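Local coordinates for protein possible MarR-transcriptional regulator (Streptomyces coelicolor, PDB 4B8X) that is of unknown function but, as a MarR family regulator with a winged-helix motif, probably binds DNA and regulates transcription, at residues T34-R37 with Y38-L41; S67-N70 with T71-L75; L137-A141 with G142-E146; A8-T11 with S12-A16; R110-A114 with M115-L119. All coordinates share one frame; numbering follows the deposited sequence. Where two conformers were deposited one is given.

Contact 1: residues T34-R37 with Y38-L41; sequences TFAR and YEAL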
loop_
_atom_site.group_PDB
_atom_site.type_symbol
_atom_site.label_atom_id
_atom_site.label_comp_id
_atom_site.label_asym_id
_atom_site.label_seq_id
_atom_site.Cartn_x
_atom_site.Cartn_y
_atom_site.Cartn_z
ATOM N N THR A 34 -10.252 -0.665 -10.552
ATOM C CA THR A 34 -9.090 -0.915 -9.719
ATOM C C THR A 34 -9.574 -1.550 -8.424
ATOM O O THR A 34 -10.782 -1.562 -8.146
ATOM C CB THR A 34 -8.393 0.399 -9.365
ATOM O OG1 THR A 34 -9.308 1.217 -8.616
ATOM C CG2 THR A 34 -7.890 1.117 -10.615
ATOM N N PHE A 35 -8.668 -2.069 -7.614
ATOM C CA PHE A 35 -9.102 -2.709 -6.396
ATOM C C PHE A 35 -9.811 -1.706 -5.491
ATOM O O PHE A 35 -10.780 -2.048 -4.833
ATOM C CB PHE A 35 -7.931 -3.403 -5.686
ATOM C CG PHE A 35 -8.364 -4.362 -4.615
ATOM C CD1 PHE A 35 -9.073 -5.497 -4.946
ATOM C CD2 PHE A 35 -8.040 -4.155 -3.303
ATOM C CE1 PHE A 35 -9.468 -6.401 -3.992
ATOM C CE2 PHE A 35 -8.439 -5.050 -2.326
ATOM C CZ PHE A 35 -9.146 -6.183 -2.674
ATOM N N ALA A 36 -9.327 -0.465 -5.467
ATOM C CA ALA A 36 -9.948 0.585 -4.664
ATOM C C ALA A 36 -11.419 0.796 -5.083
ATOM O O ALA A 36 -12.311 0.971 -4.240
ATOM C CB ALA A 36 -9.160 1.887 -4.793
ATOM N N ARG A 37 -11.683 0.801 -6.375
ATOM C CA ARG A 37 -13.055 0.966 -6.839
ATOM C C ARG A 37 -13.916 -0.255 -6.530
ATOM O O ARG A 37 -15.090 -0.123 -6.175
ATOM C CB ARG A 37 -13.096 1.326 -8.323
ATOM C CG ARG A 37 -12.418 2.670 -8.581
ATOM C CD ARG A 37 -12.937 3.352 -9.833
ATOM N NE ARG A 37 -12.469 2.720 -11.072
ATOM C CZ ARG A 37 -11.298 2.965 -11.660
ATOM N NH1 ARG A 37 -10.413 3.760 -11.082
ATOM N NH2 ARG A 37 -10.993 2.365 -12.799
ATOM N N TYR A 38 -13.320 -1.439 -6.629
ATOM C CA TYR A 38 -13.979 -2.670 -6.229
ATOM C C TYR A 38 -14.385 -2.597 -4.765
ATOM O O TYR A 38 -15.515 -2.936 -4.422
ATOM C CB TYR A 38 -13.047 -3.860 -6.519
ATOM C CG TYR A 38 -13.492 -5.130 -5.851
ATOM C CD1 TYR A 38 -14.501 -5.905 -6.421
ATOM C CD2 TYR A 38 -12.933 -5.552 -4.659
ATOM C CE1 TYR A 38 -14.936 -7.048 -5.793
ATOM C CE2 TYR A 38 -13.362 -6.684 -4.007
ATOM C CZ TYR A 38 -14.348 -7.441 -4.583
ATOM O OH TYR A 38 -14.766 -8.566 -3.947
ATOM N N GLU A 39 -13.474 -2.161 -3.905
ATOM C CA GLU A 39 -13.771 -2.112 -2.481
ATOM C C GLU A 39 -14.938 -1.179 -2.188
ATOM O O GLU A 39 -15.751 -1.439 -1.299
ATOM C CB GLU A 39 -12.551 -1.684 -1.681
ATOM C CG GLU A 39 -11.391 -2.672 -1.711
ATOM C CD GLU A 39 -10.120 -2.090 -1.081
ATOM O OE1 GLU A 39 -9.505 -1.113 -1.602
ATOM O OE2 GLU A 39 -9.730 -2.629 -0.054
ATOM N N ALA A 40 -15.024 -0.075 -2.909
ATOM C CA ALA A 40 -16.143 0.857 -2.713
ATOM C C ALA A 40 -17.490 0.206 -3.091
ATOM O O ALA A 40 -18.506 0.371 -2.382
ATOM C CB ALA A 40 -15.917 2.136 -3.501
ATOM N N LEU A 41 -17.515 -0.525 -4.203
ATOM C CA LEU A 41 -18.727 -1.231 -4.608
ATOM C C LEU A 41 -19.114 -2.263 -3.553
ATOM O O LEU A 41 -20.297 -2.390 -3.202
ATOM C CB LEU A 41 -18.566 -1.938 -5.941
ATOM C CG LEU A 41 -18.430 -1.040 -7.168
ATOM C CD1 LEU A 41 -18.099 -1.840 -8.409
ATOM C CD2 LEU A 41 -19.716 -0.250 -7.384
#
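Tyr-38 N donates a hydrogen bond to Thr-34 O at 3.0 Å and Glu-39 N one to Phe-35 O at 2.9 Å, and Ala-40 and Leu-41 repeat this four-residue step, winding the chain into the first turns of helix 35-45. Thr-34 is the N-cap: its OG1 accepts from Arg-37 N at 3.3 Å, a bond suited to a short hydroxyl side chain where helix amides lack backbone acceptors. Phe-35 swings its CG anti to the backbone N (chi1 -166°), which brings CE1 within 3.6 Å of Tyr-38 CD2. The rings are nearly parallel, planes 24° apart, yet slid so far that they barely overlap. In MarR proteins this helix belongs to the winged-helix DNA-binding domain. Glu-39 lies across a face of the Phe-35 ring, its CG 4.2 Å from the centroid in a CH-pi contact, while its extended chain carries OE2 to 3.6 Å from Phe-35 CE2. With an alanine here the CG methylene over the Phe-35 ring is gone, which would probably leave that part of the face less well packed and the ring freer to shift. Tyr-38 packs its ring against helix 99-114 and hydrogen-bonds through OH to Thr-109, whereas Arg-37 NH2 bonds to Gly-32 O.

Contact 2: residues S67-N70 with T71-L75; sequences SVTN and TVDRL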
loop_
_atom_site.group_PDB
_atom_site.type_symbol
_atom_site.label_atom_id
_atom_site.label_comp_id
_atom_site.label_asym_id
_atom_site.label_seq_id
_atom_site.Cartn_x
_atom_site.Cartn_y
_atom_site.Cartn_z
ATOM N N SER A 67 -9.979 11.319 -3.046
ATOM C CA SER A 67 -9.901 9.941 -3.546
ATOM C C SER A 67 -11.301 9.307 -3.612
ATOM O O SER A 67 -11.607 8.557 -4.553
ATOM C CB SER A 67 -8.957 9.104 -2.663
ATOM O OG SER A 67 -9.041 7.711 -2.945
ATOM N N VAL A 68 -12.142 9.583 -2.606
ATOM C CA VAL A 68 -13.536 9.103 -2.654
ATOM C C VAL A 68 -14.221 9.700 -3.880
ATOM O O VAL A 68 -14.895 8.979 -4.612
ATOM C CB VAL A 68 -14.351 9.474 -1.394
ATOM C CG1 VAL A 68 -15.803 9.004 -1.523
ATOM C CG2 VAL A 68 -13.737 8.846 -0.148
ATOM N N THR A 69 -14.029 10.995 -4.135
ATOM C CA THR A 69 -14.657 11.588 -5.297
ATOM C C THR A 69 -14.126 10.953 -6.577
ATOM O O THR A 69 -14.889 10.619 -7.485
ATOM C CB THR A 69 -14.418 13.096 -5.326
ATOM O OG1 THR A 69 -14.984 13.684 -4.134
ATOM C CG2 THR A 69 -14.983 13.716 -6.599
ATOM N N ASN A 70 -12.811 10.729 -6.654
ATOM C CA ASN A 70 -12.227 10.081 -7.845
ATOM C C ASN A 70 -12.863 8.717 -8.094
ATOM O O ASN A 70 -13.285 8.370 -9.206
ATOM C CB ASN A 70 -10.702 9.984 -7.676
ATOM C CG ASN A 70 -9.966 9.453 -8.913
ATOM O OD1 ASN A 70 -9.936 8.249 -9.175
ATOM N ND2 ASN A 70 -9.258 10.346 -9.615
ATOM N N THR A 71 -12.914 7.932 -7.039
ATOM C CA THR A 71 -13.480 6.579 -7.122
ATOM C C THR A 71 -14.956 6.554 -7.484
ATOM O O THR A 71 -15.358 5.835 -8.424
ATOM C CB THR A 71 -13.219 5.843 -5.799
ATOM O OG1 THR A 71 -11.851 5.459 -5.791
ATOM C CG2 THR A 71 -14.127 4.594 -5.624
ATOM N N VAL A 72 -15.754 7.329 -6.768
ATOM C CA VAL A 72 -17.198 7.383 -7.020
ATOM C C VAL A 72 -17.458 7.903 -8.415
ATOM O O VAL A 72 -18.291 7.359 -9.132
ATOM C CB VAL A 72 -17.933 8.247 -5.969
ATOM C CG1 VAL A 72 -19.385 8.575 -6.390
ATOM C CG2 VAL A 72 -17.920 7.553 -4.605
ATOM N N ASP A 73 -16.739 8.955 -8.813
ATOM C CA ASP A 73 -17.025 9.589 -10.104
ATOM C C ASP A 73 -16.607 8.596 -11.232
ATOM O O ASP A 73 -17.291 8.490 -12.258
ATOM C CB ASP A 73 -16.447 11.028 -10.197
ATOM C CG ASP A 73 -17.302 12.083 -9.420
ATOM O OD1 ASP A 73 -18.292 11.737 -8.745
ATOM O OD2 ASP A 73 -16.984 13.310 -9.470
ATOM N N ARG A 74 -15.535 7.819 -11.059
ATOM C CA ARG A 74 -15.168 6.804 -12.057
ATOM C C ARG A 74 -16.186 5.643 -12.102
ATOM O O ARG A 74 -16.439 5.063 -13.155
ATOM C CB ARG A 74 -13.752 6.265 -11.806
ATOM C CG ARG A 74 -12.631 7.285 -11.982
ATOM C CD ARG A 74 -12.325 7.547 -13.444
ATOM N NE ARG A 74 -12.205 6.318 -14.221
ATOM C CZ ARG A 74 -11.093 5.903 -14.820
ATOM N NH1 ARG A 74 -9.974 6.618 -14.750
ATOM N NH2 ARG A 74 -11.109 4.767 -15.500
ATOM N N LEU A 75 -16.780 5.313 -10.956
ATOM C CA LEU A 75 -17.836 4.303 -10.907
ATOM C C LEU A 75 -19.083 4.840 -11.618
ATOM O O LEU A 75 -19.765 4.082 -12.317
ATOM C CB LEU A 75 -18.155 3.861 -9.476
ATOM C CG LEU A 75 -17.034 3.039 -8.823
ATOM C CD1 LEU A 75 -17.282 2.908 -7.318
ATOM C CD2 LEU A 75 -16.885 1.668 -9.469
HETATM O O HOH W 1 -10.942 5.386 -3.349
HETATM O O HOH W 2 -10.434 5.572 -8.399
#
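Thr-71 OG1 is held by two waters, which tie it to both Asn-70 and Ser-67. The first water lies 2.6 Å from Thr-71 OG1 and also donates a weak bond to Ser-67 O; the second, 3.0 Å from the same OG1, donates to Asn-70 OD1 at 2.8 Å. The Thr-71 hydroxyl stands anti to its carbonyl carbon (chi1 -76°), which turns it back along the helix toward Ser-67. Backbone bonds run four residues apart throughout, and that from Val-72 N to Val-68 O is 2.8 Å long and nearly straight (172°). Val-68 and Val-72 lie side by side, CG1 of the former 4.0 Å from CG2 of the latter, where branched apolar side chains suit the buried side of the helix. On another side Asp-73 runs alongside Thr-69, its OD2 3.5 Å from the methyl CG2, while its OD1 makes a salt bridge to Lys-83. Replacing Asp-73 by alanine removes the carboxylate, and Lys-83 is then likely to be left without its salt-bridge mate and freer to move. By its place in the fold, helix 65-77 is probably the recognition helix, which in MarR relatives enters the DNA major groove. Val-68 and Val-72 pack on Met-54 of helix 54-61, Thr-71 rests against Arg-37 and Ala-40 of helix 35-45, and Leu-75 meets Leu-41 there and Val-81 of strand 81-85.

Contact 3: residues L137-A141 with G142-E146; sequences LRVAA and GDFDE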
loop_
_atom_site.group_PDB
_atom_site.type_symbol
_atom_site.label_atom_id
_atom_site.label_comp_id
_atom_site.label_asym_id
_atom_site.label_seq_id
_atom_site.Cartn_x
_atom_site.Cartn_y
_atom_site.Cartn_z
ATOM N N LEU A 137 -2.471 -4.013 15.819
ATOM C CA LEU A 137 -2.228 -2.765 15.117
ATOM C C LEU A 137 -3.531 -2.107 14.643
ATOM O O LEU A 137 -3.735 -0.884 14.751
ATOM C CB LEU A 137 -1.270 -3.033 13.934
ATOM C CG LEU A 137 -0.745 -1.813 13.181
ATOM C CD1 LEU A 137 0.315 -1.091 14.007
ATOM C CD2 LEU A 137 -0.160 -2.238 11.852
ATOM N N ARG A 138 -4.415 -2.938 14.110
ATOM C CA ARG A 138 -5.715 -2.478 13.652
ATOM C C ARG A 138 -6.645 -2.054 14.784
ATOM O O ARG A 138 -7.367 -1.078 14.640
ATOM C CB ARG A 138 -6.375 -3.548 12.789
ATOM C CG ARG A 138 -5.632 -3.795 11.499
ATOM C CD ARG A 138 -6.283 -4.853 10.668
ATOM N NE ARG A 138 -7.604 -4.416 10.285
ATOM C CZ ARG A 138 -8.543 -5.249 9.866
ATOM N NH1 ARG A 138 -8.295 -6.562 9.790
ATOM N NH2 ARG A 138 -9.734 -4.777 9.528
ATOM N N VAL A 139 -6.598 -2.756 15.908
ATOM C CA VAL A 139 -7.388 -2.361 17.076
ATOM C C VAL A 139 -6.987 -0.946 17.515
ATOM O O VAL A 139 -7.844 -0.117 17.776
ATOM C CB VAL A 139 -7.250 -3.384 18.227
ATOM C CG1 VAL A 139 -7.831 -2.810 19.543
ATOM C CG2 VAL A 139 -7.954 -4.689 17.863
ATOM N N ALA A 140 -5.683 -0.669 17.558
ATOM C CA ALA A 140 -5.210 0.651 17.979
ATOM C C ALA A 140 -5.626 1.738 17.012
ATOM O O ALA A 140 -5.806 2.882 17.412
ATOM C CB ALA A 140 -3.702 0.636 18.157
ATOM N N ALA A 141 -5.806 1.394 15.734
ATOM C CA ALA A 141 -6.245 2.366 14.731
ATOM C C ALA A 141 -7.772 2.560 14.746
ATOM O O ALA A 141 -8.277 3.393 14.001
ATOM C CB ALA A 141 -5.811 1.920 13.348
ATOM N N GLY A 142 -8.497 1.816 15.579
ATOM C CA GLY A 142 -9.959 1.955 15.698
ATOM C C GLY A 142 -10.775 1.021 14.822
ATOM O O GLY A 142 -11.996 1.163 14.728
ATOM N N ASP A 143 -10.133 0.047 14.162
ATOM C CA ASP A 143 -10.837 -0.814 13.173
ATOM C C ASP A 143 -11.916 -1.711 13.812
ATOM O O ASP A 143 -12.775 -2.217 13.085
ATOM C CB ASP A 143 -9.869 -1.728 12.400
ATOM C CG ASP A 143 -8.985 -0.981 11.398
ATOM O OD1 ASP A 143 -8.992 0.276 11.377
ATOM O OD2 ASP A 143 -8.269 -1.666 10.610
ATOM N N PHE A 144 -11.848 -1.956 15.111
ATOM C CA PHE A 144 -12.738 -2.912 15.789
ATOM C C PHE A 144 -13.580 -2.239 16.885
ATOM O O PHE A 144 -14.085 -2.906 17.802
ATOM C CB PHE A 144 -11.910 -4.080 16.320
ATOM C CG PHE A 144 -11.335 -4.930 15.231
ATOM C CD1 PHE A 144 -12.094 -5.928 14.624
ATOM C CD2 PHE A 144 -10.037 -4.730 14.785
ATOM C CE1 PHE A 144 -11.570 -6.706 13.608
ATOM C CE2 PHE A 144 -9.517 -5.507 13.764
ATOM C CZ PHE A 144 -10.284 -6.484 13.172
ATOM N N ASP A 145 -13.770 -0.940 16.735
ATOM C CA ASP A 145 -14.676 -0.207 17.596
ATOM C C ASP A 145 -15.573 0.738 16.791
ATOM O O ASP A 145 -15.201 1.275 15.765
ATOM C CB ASP A 145 -13.907 0.538 18.670
ATOM C CG ASP A 145 -13.299 -0.402 19.705
ATOM O OD1 ASP A 145 -14.069 -1.041 20.489
ATOM O OD2 ASP A 145 -12.049 -0.498 19.704
ATOM N N GLU A 146 -16.800 0.905 17.271
ATOM C CA GLU A 146 -17.695 1.920 16.719
ATOM C C GLU A 146 -17.289 3.302 17.242
ATOM O O GLU A 146 -17.335 4.271 16.500
ATOM C CB GLU A 146 -19.144 1.649 17.100
ATOM C CG GLU A 146 -19.653 0.300 16.658
ATOM C CD GLU A 146 -19.903 0.226 15.166
ATOM O OE1 GLU A 146 -20.888 0.809 14.675
ATOM O OE2 GLU A 146 -19.109 -0.426 14.479
HETATM O O HOH W 3 -10.506 -0.878 17.402
HETATM O O HOH W 4 -10.177 2.610 11.988
#
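A Schellman motif ends helix 129-140, with Arg-138 and Val-139 of its last turn taking bonds from the residues that leave it. Asp-143 N donates to Arg-138 O at 3.0 Å. Gly-142 N bonds to Val-139 O, also at 3.0 Å, and comes from well above the carbonyl plane. Gly-142 has a positive phi (93°), where a side chain would collide with Ala-141 O, which explains the glycine. Across the turn Arg-138 NE donates to Asp-143 OD2 at 2.8 Å, a nearly straight salt bridge (174°): the oxygen lies in the guanidinium plane and uses its anti lone pair. The carboxylate is turned steeply against that plane, by 67°. Phe-144 brings its CZ over one guanidinium face, 3.9 Å from Arg-138 CZ, although the planes are far from parallel. Its ring also meets Val-139, CD2 to CG2 at 3.7 Å, and makes a cation-pi contact with Arg-135. One water links Val-139 O, Phe-144 N and Asp-145 OD2; another joins Ala-141 O to Asp-143 OD1. Residues Gly-142 to Asp-145 form a type I turn. Asp-143 OD1 also makes a salt bridge to Arg-15 of the second subunit, and Arg-138 NH1 a weak bond to its Ser-12. The end of helix 129-140 therefore lies against helix 5-28 of the partner chain, with Leu-137 on Ala-16 and Ala-141 on Ile-19 of that subunit.

Contact 4: residues A8-T11 with S12-A16; sequences AAIT and SIMRA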
loop_
_atom_site.group_PDB
_atom_site.type_symbol
_atom_site.label_atom_id
_atom_site.label_comp_id
_atom_site.label_asym_id
_atom_site.label_seq_id
_atom_site.Cartn_x
_atom_site.Cartn_y
_atom_site.Cartn_z
ATOM N N ALA A 8 12.415 -4.770 9.442
ATOM C CA ALA A 8 12.046 -5.984 8.755
ATOM C C ALA A 8 10.544 -6.106 8.630
ATOM O O ALA A 8 10.028 -6.509 7.577
ATOM C CB ALA A 8 12.607 -7.175 9.510
ATOM N N ALA A 9 9.814 -5.766 9.691
ATOM C CA ALA A 9 8.355 -5.905 9.683
ATOM C C ALA A 9 7.703 -4.915 8.735
ATOM O O ALA A 9 6.827 -5.279 7.961
ATOM C CB ALA A 9 7.821 -5.783 11.098
ATOM N N ILE A 10 8.088 -3.643 8.801
ATOM C CA ILE A 10 7.456 -2.673 7.916
ATOM C C ILE A 10 7.746 -2.997 6.452
ATOM O O ILE A 10 6.870 -2.895 5.614
ATOM C CB ILE A 10 7.776 -1.198 8.286
ATOM C CG1 ILE A 10 6.841 -0.267 7.498
ATOM C CG2 ILE A 10 9.242 -0.838 8.036
ATOM C CD1 ILE A 10 6.895 1.184 7.893
ATOM N N THR A 11 8.980 -3.381 6.144
ATOM C CA THR A 11 9.322 -3.761 4.780
ATOM C C THR A 11 8.452 -4.922 4.317
ATOM O O THR A 11 7.965 -4.966 3.179
ATOM C CB THR A 11 10.828 -4.093 4.638
ATOM O OG1 THR A 11 11.577 -2.931 4.989
ATOM C CG2 THR A 11 11.155 -4.540 3.209
ATOM N N SER A 12 8.298 -5.907 5.184
ATOM C CA SER A 12 7.494 -7.047 4.845
ATOM C C SER A 12 6.038 -6.684 4.532
ATOM O O SER A 12 5.474 -7.202 3.566
ATOM C CB SER A 12 7.491 -8.078 5.990
ATOM O OG SER A 12 8.776 -8.563 6.278
ATOM N N ILE A 13 5.448 -5.825 5.364
ATOM C CA ILE A 13 4.070 -5.391 5.159
ATOM C C ILE A 13 3.945 -4.585 3.861
ATOM O O ILE A 13 2.997 -4.790 3.094
ATOM C CB ILE A 13 3.588 -4.586 6.394
ATOM C CG1 ILE A 13 3.378 -5.520 7.592
ATOM C CG2 ILE A 13 2.311 -3.840 6.046
ATOM C CD1 ILE A 13 3.326 -4.822 8.927
ATOM N N MET A 14 4.876 -3.663 3.623
ATOM C CA MET A 14 4.869 -2.816 2.418
ATOM C C MET A 14 4.956 -3.697 1.174
ATOM O O MET A 14 4.220 -3.513 0.209
ATOM C CB MET A 14 6.053 -1.804 2.432
ATOM C CG MET A 14 5.983 -0.702 3.487
ATOM S SD MET A 14 4.620 0.457 3.242
ATOM C CE MET A 14 4.524 1.245 4.853
ATOM N N ARG A 15 5.884 -4.649 1.203
ATOM C CA ARG A 15 6.067 -5.546 0.058
ATOM C C ARG A 15 4.858 -6.431 -0.141
ATOM O O ARG A 15 4.426 -6.600 -1.265
ATOM C CB ARG A 15 7.359 -6.373 0.171
ATOM C CG ARG A 15 8.629 -5.579 -0.113
ATOM C CD ARG A 15 8.705 -5.116 -1.552
ATOM N NE ARG A 15 8.697 -6.257 -2.448
ATOM C CZ ARG A 15 7.992 -6.371 -3.568
ATOM N NH1 ARG A 15 7.192 -5.395 -3.975
ATOM N NH2 ARG A 15 8.072 -7.481 -4.284
ATOM N N ALA A 16 4.328 -7.018 0.932
ATOM C CA ALA A 16 3.170 -7.879 0.787
ATOM C C ALA A 16 2.011 -7.106 0.178
ATOM O O ALA A 16 1.294 -7.620 -0.690
ATOM C CB ALA A 16 2.775 -8.478 2.132
#
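Ala-8 O accepts two bonds from Ser-12, one from OG at 2.7 Å and one from N at 3.0 Å, which reach it from opposite faces of its carbonyl plane. The hydroxyl is aimed there by its first torsion (chi1 -61°), which sets OG beside the backbone N; a serine is short enough to turn back on its own helix and so settle its polar group in buried surroundings. On a different side of the helix, Ile-10 and Met-14 lie side by side, pointing the same way. Met-14 bends at chi2 (-66°), bringing its CE to 3.8 Å from Ile-10 CG1 in one of the two conformers of this methionine, so the contact is less certain; the flexible thioether can mould itself to the branched chain beside it. Ile-13 CG1 lies 3.5 Å from Ala-9 O, beside the carbonyl that Ile-13 N bonds. The backbone bonds of the helix run beneath, among them Met-14 N to Ile-10 O and Arg-15 N to Thr-11 O, each 2.9 Å. Further out, Thr-11 OG1 bonds to Met-7 O, and Arg-15 NH1 hydrogen-bonds to Gln-18, while its NH2 is the end that salt-bridges Asp-143 of the second subunit. Small Ala-9 packs on Leu-119 of that subunit, and Ile-10 on its Val-24. Such a long N-terminal helix pressed against the partner chain is typical of the MarR dimer, whose terminal helices build the dimerisation region.

Contact 5: residues R110-A114 with M115-L119; sequences RDLMA and MDFGL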
loop_
_atom_site.group_PDB
_atom_site.type_symbol
_atom_site.label_atom_id
_atom_site.label_comp_id
_atom_site.label_asym_id
_atom_site.label_seq_id
_atom_site.Cartn_x
_atom_site.Cartn_y
_atom_site.Cartn_z
ATOM N N ARG A 110 -16.358 -13.228 -7.522
ATOM C CA ARG A 110 -16.157 -14.640 -7.855
ATOM C C ARG A 110 -14.758 -14.878 -8.407
ATOM O O ARG A 110 -14.120 -15.854 -8.016
ATOM C CB ARG A 110 -17.194 -15.151 -8.848
ATOM C CG ARG A 110 -17.125 -16.649 -9.111
ATOM C CD ARG A 110 -17.155 -16.957 -10.601
ATOM N NE ARG A 110 -15.858 -16.691 -11.213
ATOM C CZ ARG A 110 -14.835 -17.533 -11.198
ATOM N NH1 ARG A 110 -14.961 -18.733 -10.626
ATOM N NH2 ARG A 110 -13.691 -17.187 -11.778
ATOM N N ASP A 111 -14.272 -13.988 -9.272
ATOM C CA ASP A 111 -12.930 -14.138 -9.806
ATOM C C ASP A 111 -11.862 -14.013 -8.708
ATOM O O ASP A 111 -10.916 -14.804 -8.669
ATOM C CB ASP A 111 -12.657 -13.090 -10.883
ATOM C CG ASP A 111 -13.385 -13.339 -12.192
ATOM O OD1 ASP A 111 -14.029 -14.394 -12.352
ATOM O OD2 ASP A 111 -13.288 -12.435 -13.053
ATOM N N LEU A 112 -11.997 -13.014 -7.831
ATOM C CA LEU A 112 -11.036 -12.807 -6.733
ATOM C C LEU A 112 -11.017 -14.012 -5.790
ATOM O O LEU A 112 -9.955 -14.468 -5.352
ATOM C CB LEU A 112 -11.345 -11.516 -5.966
ATOM C CG LEU A 112 -11.047 -10.250 -6.757
ATOM C CD1 LEU A 112 -11.835 -9.098 -6.197
ATOM C CD2 LEU A 112 -9.552 -9.990 -6.726
ATOM N N MET A 113 -12.200 -14.535 -5.475
ATOM C CA MET A 113 -12.328 -15.703 -4.593
ATOM C C MET A 113 -11.632 -16.909 -5.216
ATOM O O MET A 113 -10.972 -17.679 -4.533
ATOM C CB MET A 113 -13.805 -16.041 -4.329
ATOM C CG MET A 113 -14.551 -15.021 -3.483
ATOM S SD MET A 113 -14.122 -15.054 -1.731
ATOM C CE MET A 113 -14.931 -16.553 -1.197
ATOM N N ALA A 114 -11.797 -17.058 -6.519
ATOM C CA ALA A 114 -11.200 -18.188 -7.228
ATOM C C ALA A 114 -9.655 -18.195 -7.111
ATOM O O ALA A 114 -9.041 -19.256 -7.122
ATOM C CB ALA A 114 -11.627 -18.183 -8.696
ATOM N N MET A 115 -9.025 -17.022 -7.021
ATOM C CA MET A 115 -7.578 -16.901 -6.838
ATOM C C MET A 115 -7.154 -16.495 -5.426
ATOM O O MET A 115 -6.002 -16.161 -5.188
ATOM C CB MET A 115 -6.940 -15.975 -7.898
ATOM C CG MET A 115 -7.570 -14.611 -8.149
ATOM S SD MET A 115 -7.164 -13.392 -6.905
ATOM C CE MET A 115 -5.450 -13.048 -7.304
ATOM N N ASP A 116 -8.068 -16.633 -4.473
ATOM C CA ASP A 116 -7.797 -16.407 -3.048
ATOM C C ASP A 116 -7.163 -15.068 -2.753
ATOM O O ASP A 116 -6.332 -14.950 -1.873
ATOM C CB ASP A 116 -6.907 -17.503 -2.440
ATOM C CG ASP A 116 -7.614 -18.765 -2.278
ATOM O OD1 ASP A 116 -8.577 -18.799 -1.504
ATOM O OD2 ASP A 116 -7.170 -19.736 -2.914
ATOM N N PHE A 117 -7.563 -14.048 -3.513
ATOM C CA PHE A 117 -7.030 -12.698 -3.293
ATOM C C PHE A 117 -5.496 -12.670 -3.293
ATOM O O PHE A 117 -4.904 -11.792 -2.671
ATOM C CB PHE A 117 -7.622 -12.058 -2.008
ATOM C CG PHE A 117 -9.083 -11.747 -2.121
ATOM C CD1 PHE A 117 -10.049 -12.720 -1.929
ATOM C CD2 PHE A 117 -9.485 -10.456 -2.451
ATOM C CE1 PHE A 117 -11.389 -12.397 -2.051
ATOM C CE2 PHE A 117 -10.819 -10.123 -2.543
ATOM C CZ PHE A 117 -11.762 -11.099 -2.348
ATOM N N GLY A 118 -4.867 -13.576 -4.051
ATOM C CA GLY A 118 -3.419 -13.578 -4.150
ATOM C C GLY A 118 -2.690 -14.409 -3.097
ATOM O O GLY A 118 -1.456 -14.483 -3.119
ATOM N N LEU A 119 -3.431 -15.078 -2.222
ATOM C CA LEU A 119 -2.855 -15.728 -1.040
ATOM C C LEU A 119 -3.002 -17.241 -1.076
ATOM O O LEU A 119 -2.768 -17.896 -0.072
ATOM C CB LEU A 119 -3.517 -15.166 0.231
ATOM C CG LEU A 119 -3.100 -13.715 0.541
ATOM C CD1 LEU A 119 -4.054 -13.029 1.509
ATOM C CD2 LEU A 119 -1.682 -13.656 1.072
HETATM O O HOH W 5 -10.488 -20.335 -3.921
#
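Leu-112 CB sits over one face of the Phe-117 ring, 3.8 Å from its centroid and 19° off the normal, a CH-pi contact. Beyond CG the chain forks: CD1 reaches the ring rim, 3.9 Å from Phe-117 CE2, while CD2 turns to Met-115, whose SD lies 4.2 Å away. Met-115 CG stands between the backbone N and the carbonyl carbon (chi1 49°), and further bends fold the chain alongside the leucine. A branched leucine thus serves two neighbours at once, and it also packs on Val-24, Val-27 and Val-28 of helix 5-28. Met-113 takes the ring from the edge: SD lies in the ring plane 3.8 Å from Phe-117 CE1, a Met-aromatic contact made in one of two conformers of Met-113 and so less certain. The backbone puts the phenylalanine there, since Phe-117 N donates to Leu-112 O at 3.0 Å. Asp-116 N donates to Met-113 O at 3.1 Å, from above the carbonyl plane, and a water donates to the same oxygen at 2.8 Å. Ser-6 of the second subunit packs on both Asp-116 and Phe-117. With the positive phi of Asp-116 (52°) as C-prime residue, the two bonds form the Schellman motif that terminates helix 99-114.

How the contacts relate
From the N terminus the contacts come in series, 4, 1, 2, 5 and 3; none nests or crosses, and each joins adjoining residues rather than closing a long loop. Contact 4 lies within helix 5-28, contact 1 opens helix 35-45, and contact 2 occupies helix 65-77. Contacts 5 and 3 mark the ends of helices 99-114 and 129-140. Contacts 1 and 2 touch inside the winged-helix part, with Arg-37 CD 3.6 Å from Arg-74 CB. Contact 1 also meets contact 5 through Tyr-38 CZ and Leu-112 CD1, 3.4 Å apart, joining that part to helix 99-114. Contacts 3, 4 and 5 all face the second subunit, in the dimer region.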